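Local structure of structural polyprotein, VP3 (Israeli acute paralysis virus, 5CDD) at residues B[94-98]-B[262-267]; B[157-163]-B[231-237]. The protein probably serves as a structural component of the viral capsid, assembling with VP1 and VP2 into the pentamers of the virion. All coordinates share one frame. Residue numbers count along the deposited sequence, not the author numbering.

Contact 1: residues B[94-98]-B[262-267]; sequences GMPCY and KWAEDV
Extended chain meets irregular loop here. From Lys262 the chain continues strand 255-265 in extended form; it turns a corner at Asp266 (phi/psi 53/46) before Val267. Opposite, 94-98 is loop: extended at Gly94, helical at Met95 (-71/-38), extended again at Pro96 and Cys97. The CA atoms of Met95 and Ala264 lie closest, 6.8 Å apart. Lys262 points toward the loop, t at all four chi angles, and its NZ donates to Gly94 O at 2.8 Å and, weakly, to Pro96 O at 3.2 Å. Tyr98 CE2 lies 3.7 Å from Lys262 NZ, the ring set obliquely. Met95, t at chi1 and chi2, brings SD to 3.7 Å from Val267 CG1 and 4.2 Å from Ala264 CB. The loop thereby bridges the two sheets of a viral jelly roll. The principle is that a buried ammonium must be paid for: Lys262 obtains loop carbonyls plus a salt bridge to Glu124, so its charge is satisfied where loop, helix 122-127 and strand meet, beside a small apolar patch.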
loop_
_atom_site.group_PDB
_atom_site.type_symbol
_atom_site.label_atom_id
_atom_site.label_comp_id
_atom_site.label_asym_id
_atom_site.label_seq_id
_atom_site.Cartn_x
_atom_site.Cartn_y
_atom_site.Cartn_z
ATOM N N GLY B 94 20.625 12.491 49.772
ATOM C CA GLY B 94 19.916 11.479 49.013
ATOM C C GLY B 94 18.460 11.845 48.811
ATOM O O GLY B 94 17.886 12.593 49.605
ATOM N N MET B 95 17.858 11.312 47.753
ATOM C CA MET B 95 16.465 11.602 47.442
ATOM C C MET B 95 15.481 10.962 48.424
ATOM O O MET B 95 14.468 11.568 48.769
ATOM C CB MET B 95 16.149 11.161 46.010
ATOM C CG MET B 95 14.979 11.900 45.380
ATOM S SD MET B 95 14.901 11.684 43.590
ATOM C CE MET B 95 13.406 10.717 43.418
ATOM N N PRO B 96 15.761 9.726 48.884
ATOM C CA PRO B 96 14.868 9.047 49.831
ATOM C C PRO B 96 14.761 9.806 51.154
ATOM O O PRO B 96 15.581 10.677 51.446
ATOM C CB PRO B 96 15.532 7.684 50.015
ATOM C CG PRO B 96 16.224 7.465 48.714
ATOM C CD PRO B 96 16.833 8.815 48.446
ATOM N N CYS B 97 13.756 9.473 51.956
ATOM C CA CYS B 97 13.573 10.138 53.240
ATOM C C CYS B 97 14.483 9.501 54.289
ATOM O O CYS B 97 14.677 8.286 54.293
ATOM C CB CYS B 97 12.113 10.046 53.685
ATOM S SG CYS B 97 11.673 11.285 54.923
ATOM N N TYR B 98 15.037 10.323 55.175
ATOM C CA TYR B 98 15.942 9.828 56.206
ATOM C C TYR B 98 15.468 10.095 57.631
ATOM O O TYR B 98 15.960 9.480 58.579
ATOM C CB TYR B 98 17.330 10.442 56.007
ATOM C CG TYR B 98 17.333 11.953 56.021
ATOM C CD1 TYR B 98 17.219 12.662 57.217
ATOM C CD2 TYR B 98 17.427 12.678 54.833
ATOM C CE1 TYR B 98 17.197 14.056 57.232
ATOM C CE2 TYR B 98 17.404 14.071 54.835
ATOM C CZ TYR B 98 17.289 14.752 56.038
ATOM O OH TYR B 98 17.262 16.126 56.046
ATOM N N LYS B 262 14.888 21.217 50.972
ATOM C CA LYS B 262 15.360 20.083 50.186
ATOM C C LYS B 262 14.514 19.814 48.945
ATOM O O LYS B 262 13.288 19.931 48.974
ATOM C CB LYS B 262 15.390 18.826 51.061
ATOM C CG LYS B 262 15.791 17.557 50.324
ATOM C CD LYS B 262 15.733 16.339 51.233
ATOM C CE LYS B 262 16.120 15.073 50.482
ATOM N NZ LYS B 262 16.138 13.871 51.360
ATOM N N TRP B 263 15.185 19.455 47.855
ATOM C CA TRP B 263 14.521 19.131 46.596
ATOM C C TRP B 263 15.558 18.511 45.661
ATOM O O TRP B 263 16.756 18.565 45.941
ATOM C CB TRP B 263 13.877 20.383 45.979
ATOM C CG TRP B 263 14.817 21.337 45.309
ATOM C CD1 TRP B 263 15.234 21.301 44.008
ATOM C CD2 TRP B 263 15.459 22.472 45.904
ATOM N NE1 TRP B 263 16.094 22.343 43.755
ATOM C CE2 TRP B 263 16.251 23.077 44.902
ATOM C CE3 TRP B 263 15.444 23.036 47.187
ATOM C CZ2 TRP B 263 17.022 24.221 45.143
ATOM C CZ3 TRP B 263 16.212 24.176 47.427
ATOM C CH2 TRP B 263 16.989 24.753 46.407
ATOM N N ALA B 264 15.105 17.911 44.565
ATOM C CA ALA B 264 16.023 17.266 43.630
ATOM C C ALA B 264 15.910 17.756 42.191
ATOM O O ALA B 264 14.895 18.326 41.787
ATOM C CB ALA B 264 15.819 15.755 43.674
ATOM N N GLU B 265 16.969 17.524 41.421
ATOM C CA GLU B 265 17.010 17.918 40.018
ATOM C C GLU B 265 17.715 16.817 39.234
ATOM O O GLU B 265 18.424 15.998 39.816
ATOM C CB GLU B 265 17.766 19.234 39.853
ATOM C CG GLU B 265 17.327 20.312 40.826
ATOM C CD GLU B 265 17.940 21.663 40.519
ATOM O OE1 GLU B 265 19.127 21.707 40.132
ATOM O OE2 GLU B 265 17.237 22.684 40.677
ATOM N N ASP B 266 17.523 16.803 37.918
ATOM C CA ASP B 266 18.126 15.787 37.064
ATOM C C ASP B 266 17.750 14.427 37.641
ATOM O O ASP B 266 18.589 13.535 37.777
ATOM C CB ASP B 266 19.647 15.948 37.040
ATOM C CG ASP B 266 20.076 17.331 36.594
ATOM O OD1 ASP B 266 19.618 17.775 35.518
ATOM O OD2 ASP B 266 20.871 17.974 37.319
ATOM N N VAL B 267 16.471 14.286 37.975
ATOM C CA VAL B 267 15.947 13.065 38.564
ATOM C C VAL B 267 15.628 11.971 37.561
ATOM O O VAL B 267 15.150 12.234 36.459
ATOM C CB VAL B 267 14.662 13.356 39.372
ATOM C CG1 VAL B 267 14.135 12.075 39.995
ATOM C CG2 VAL B 267 14.941 14.392 40.443
#

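Contact 2: residues B[157-163]-B[231-237]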
loop_
_atom_site.group_PDB
_atom_site.type_symbol
_atom_site.label_atom_id
_atom_site.label_comp_id
_atom_site.label_asym_id
_atom_site.label_seq_id
_atom_site.Cartn_x
_atom_site.Cartn_y
_atom_site.Cartn_z
ATOM N N PHE B 157 30.788 18.413 52.149
ATOM C CA PHE B 157 30.263 17.123 51.720
ATOM C C PHE B 157 31.275 16.001 51.906
ATOM O O PHE B 157 32.445 16.126 51.535
ATOM C CB PHE B 157 29.842 17.177 50.249
ATOM C CG PHE B 157 29.382 15.851 49.704
ATOM C CD1 PHE B 157 28.210 15.260 50.166
ATOM C CD2 PHE B 157 30.139 15.176 48.749
ATOM C CE1 PHE B 157 27.799 14.014 49.688
ATOM C CE2 PHE B 157 29.736 13.931 48.267
ATOM C CZ PHE B 157 28.565 13.349 48.738
ATOM N N GLU B 158 30.802 14.900 52.479
ATOM C CA GLU B 158 31.631 13.730 52.717
ATOM C C GLU B 158 30.966 12.518 52.072
ATOM O O GLU B 158 29.867 12.119 52.459
ATOM C CB GLU B 158 31.800 13.508 54.224
ATOM C CG GLU B 158 32.460 12.190 54.625
ATOM C CD GLU B 158 33.813 11.965 53.970
ATOM O OE1 GLU B 158 34.586 12.936 53.837
ATOM O OE2 GLU B 158 34.112 10.809 53.600
ATOM N N PRO B 159 31.618 11.928 51.061
ATOM C CA PRO B 159 31.069 10.758 50.376
ATOM C C PRO B 159 31.293 9.483 51.178
ATOM O O PRO B 159 32.274 9.368 51.913
ATOM C CB PRO B 159 31.836 10.750 49.063
ATOM C CG PRO B 159 33.190 11.218 49.490
ATOM C CD PRO B 159 32.858 12.383 50.405
ATOM N N GLY B 160 30.382 8.527 51.040
ATOM C CA GLY B 160 30.533 7.274 51.756
ATOM C C GLY B 160 29.554 7.079 52.895
ATOM O O GLY B 160 28.562 7.798 53.007
ATOM N N VAL B 161 29.844 6.097 53.744
ATOM C CA VAL B 161 28.993 5.780 54.883
ATOM C C VAL B 161 28.863 6.969 55.826
ATOM O O VAL B 161 29.771 7.793 55.937
ATOM C CB VAL B 161 29.550 4.582 55.679
ATOM C CG1 VAL B 161 28.545 4.144 56.733
ATOM C CG2 VAL B 161 29.870 3.436 54.738
ATOM N N ILE B 162 27.726 7.047 56.505
ATOM C CA ILE B 162 27.462 8.128 57.441
ATOM C C ILE B 162 27.627 7.634 58.877
ATOM O O ILE B 162 26.966 6.679 59.288
ATOM C CB ILE B 162 26.022 8.655 57.273
ATOM C CG1 ILE B 162 25.764 9.000 55.806
ATOM C CG2 ILE B 162 25.806 9.877 58.153
ATOM C CD1 ILE B 162 24.329 9.383 55.514
ATOM N N PRO B 163 28.522 8.268 59.654
ATOM C CA PRO B 163 28.729 7.852 61.046
ATOM C C PRO B 163 27.405 7.977 61.792
ATOM O O PRO B 163 26.894 9.083 61.969
ATOM C CB PRO B 163 29.770 8.848 61.550
ATOM C CG PRO B 163 30.558 9.159 60.316
ATOM C CD PRO B 163 29.472 9.328 59.280
ATOM N N HIS B 231 21.981 2.844 54.599
ATOM C CA HIS B 231 23.276 3.229 54.053
ATOM C C HIS B 231 23.337 3.066 52.541
ATOM O O HIS B 231 24.081 3.773 51.863
ATOM C CB HIS B 231 24.386 2.404 54.709
ATOM C CG HIS B 231 24.562 2.688 56.168
ATOM N ND1 HIS B 231 24.914 3.933 56.645
ATOM C CD2 HIS B 231 24.422 1.894 57.255
ATOM C CE1 HIS B 231 24.982 3.893 57.964
ATOM N NE2 HIS B 231 24.688 2.667 58.359
ATOM N N GLU B 232 22.547 2.134 52.019
ATOM C CA GLU B 232 22.508 1.872 50.585
ATOM C C GLU B 232 21.612 2.859 49.841
ATOM O O GLU B 232 21.379 2.708 48.642
ATOM C CB GLU B 232 22.005 0.447 50.332
ATOM C CG GLU B 232 22.950 -0.641 50.805
ATOM C CD GLU B 232 24.233 -0.676 50.000
ATOM O OE1 GLU B 232 24.166 -0.971 48.785
ATOM O OE2 GLU B 232 25.308 -0.404 50.579
ATOM N N SER B 233 21.124 3.875 50.546
ATOM C CA SER B 233 20.232 4.854 49.937
ATOM C C SER B 233 20.736 6.296 49.902
ATOM O O SER B 233 19.975 7.182 49.522
ATOM C CB SER B 233 18.885 4.848 50.668
ATOM O OG SER B 233 18.347 3.544 50.769
ATOM N N PHE B 234 21.992 6.553 50.265
ATOM C CA PHE B 234 22.435 7.945 50.286
ATOM C C PHE B 234 23.720 8.419 49.610
ATOM O O PHE B 234 23.734 9.513 49.055
ATOM C CB PHE B 234 22.388 8.438 51.731
ATOM C CG PHE B 234 20.995 8.511 52.280
ATOM C CD1 PHE B 234 20.106 9.478 51.822
ATOM C CD2 PHE B 234 20.545 7.575 53.203
ATOM C CE1 PHE B 234 18.789 9.510 52.272
ATOM C CE2 PHE B 234 19.228 7.598 53.660
ATOM C CZ PHE B 234 18.349 8.566 53.193
ATOM N N SER B 235 24.795 7.642 49.654
ATOM C CA SER B 235 26.047 8.047 48.993
ATOM C C SER B 235 26.922 9.037 49.759
ATOM O O SER B 235 28.082 9.242 49.399
ATOM C CB SER B 235 25.769 8.657 47.612
ATOM O OG SER B 235 25.591 10.067 47.702
ATOM N N GLY B 236 26.375 9.667 50.792
ATOM C CA GLY B 236 27.169 10.617 51.550
ATOM C C GLY B 236 26.341 11.479 52.477
ATOM O O GLY B 236 25.197 11.146 52.783
ATOM N N PHE B 237 26.912 12.595 52.919
ATOM C CA PHE B 237 26.204 13.487 53.824
ATOM C C PHE B 237 26.803 14.887 53.866
ATOM O O PHE B 237 27.956 15.101 53.488
ATOM C CB PHE B 237 26.197 12.890 55.238
ATOM C CG PHE B 237 27.559 12.818 55.882
ATOM C CD1 PHE B 237 28.077 13.910 56.576
ATOM C CD2 PHE B 237 28.329 11.661 55.791
ATOM C CE1 PHE B 237 29.341 13.850 57.170
ATOM C CE2 PHE B 237 29.595 11.591 56.381
ATOM C CZ PHE B 237 30.099 12.689 57.072
#
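The apolar centre is the ring of Phe237. Glu158 CB sits over one face, 3.8 Å from the ring centroid and 27° off the normal, a CH-pi contact made by the aliphatic part of an acidic side chain. Ile162 CG1 approaches Phe237 CD2 at 3.7 Å, and Pro163 CD reaches Phe237 CE2 at the same distance, so the chain leaving strand 150-159 curls around the ring. Ile162 CD1 extends this patch to Phe234 CB, 4.4 Å away.

Beneath it lies a short antiparallel ladder. Glu158 and Phe237 form a hydrogen-bonded pair, with Glu158 N to Phe237 O and Phe237 N to Glu158 O both 3.0 Å. The next pair, Pro159 with Gly236, is non-hydrogen-bonded and unusually close, 4.1 Å between CA atoms. Gly236 makes this possible, since a CB there would clash with Phe157 CE1 and Glu158 O; as it is, Phe157 CE1 rests 3.9 Å from Gly236 CA. Gly160 N then donates to Ser235 O at 2.9 Å, carrying the pairing past the end of the strand. Farther out, Val161 CG1 lies 3.6 Å from His231 ND1.

At the polar edge, the Glu158 carboxylate turns away to Arg196 and Thr194 of a neighbouring capsid protein chain, making this corner part of a subunit interface. Within the fold, the contact joins strands 150-159 and 236-247, strands E and H of the jelly roll and the central pair of its four-stranded CHEF sheet, flanked by 189-194 and 90-92, with helix 228-231 leading into the loop before 236-247.

How the contacts relate
The two contacts have centres about 14 Å apart and illustrate how a jelly roll is held both within a sheet and between sheets. Along the chain the order is 94-98, 157-163, 231-237, 262-267, so contact 2 falls between the two halves of contact 1. Contact 2 pairs neighbouring strands of the CHEF sheet; contact 1 ties the loop following that sheet's edge strand 90-92 to strand 255-265 of the other, BIDG sheet, the next strand after 236-247. Phe234 joins them directly: its CD1 lies 3.5 Å from Gly94 CA and its CZ 3.5 Å from Tyr98 CB. Together they form one continuous packed region connecting the sandwich interior with a subunit interface.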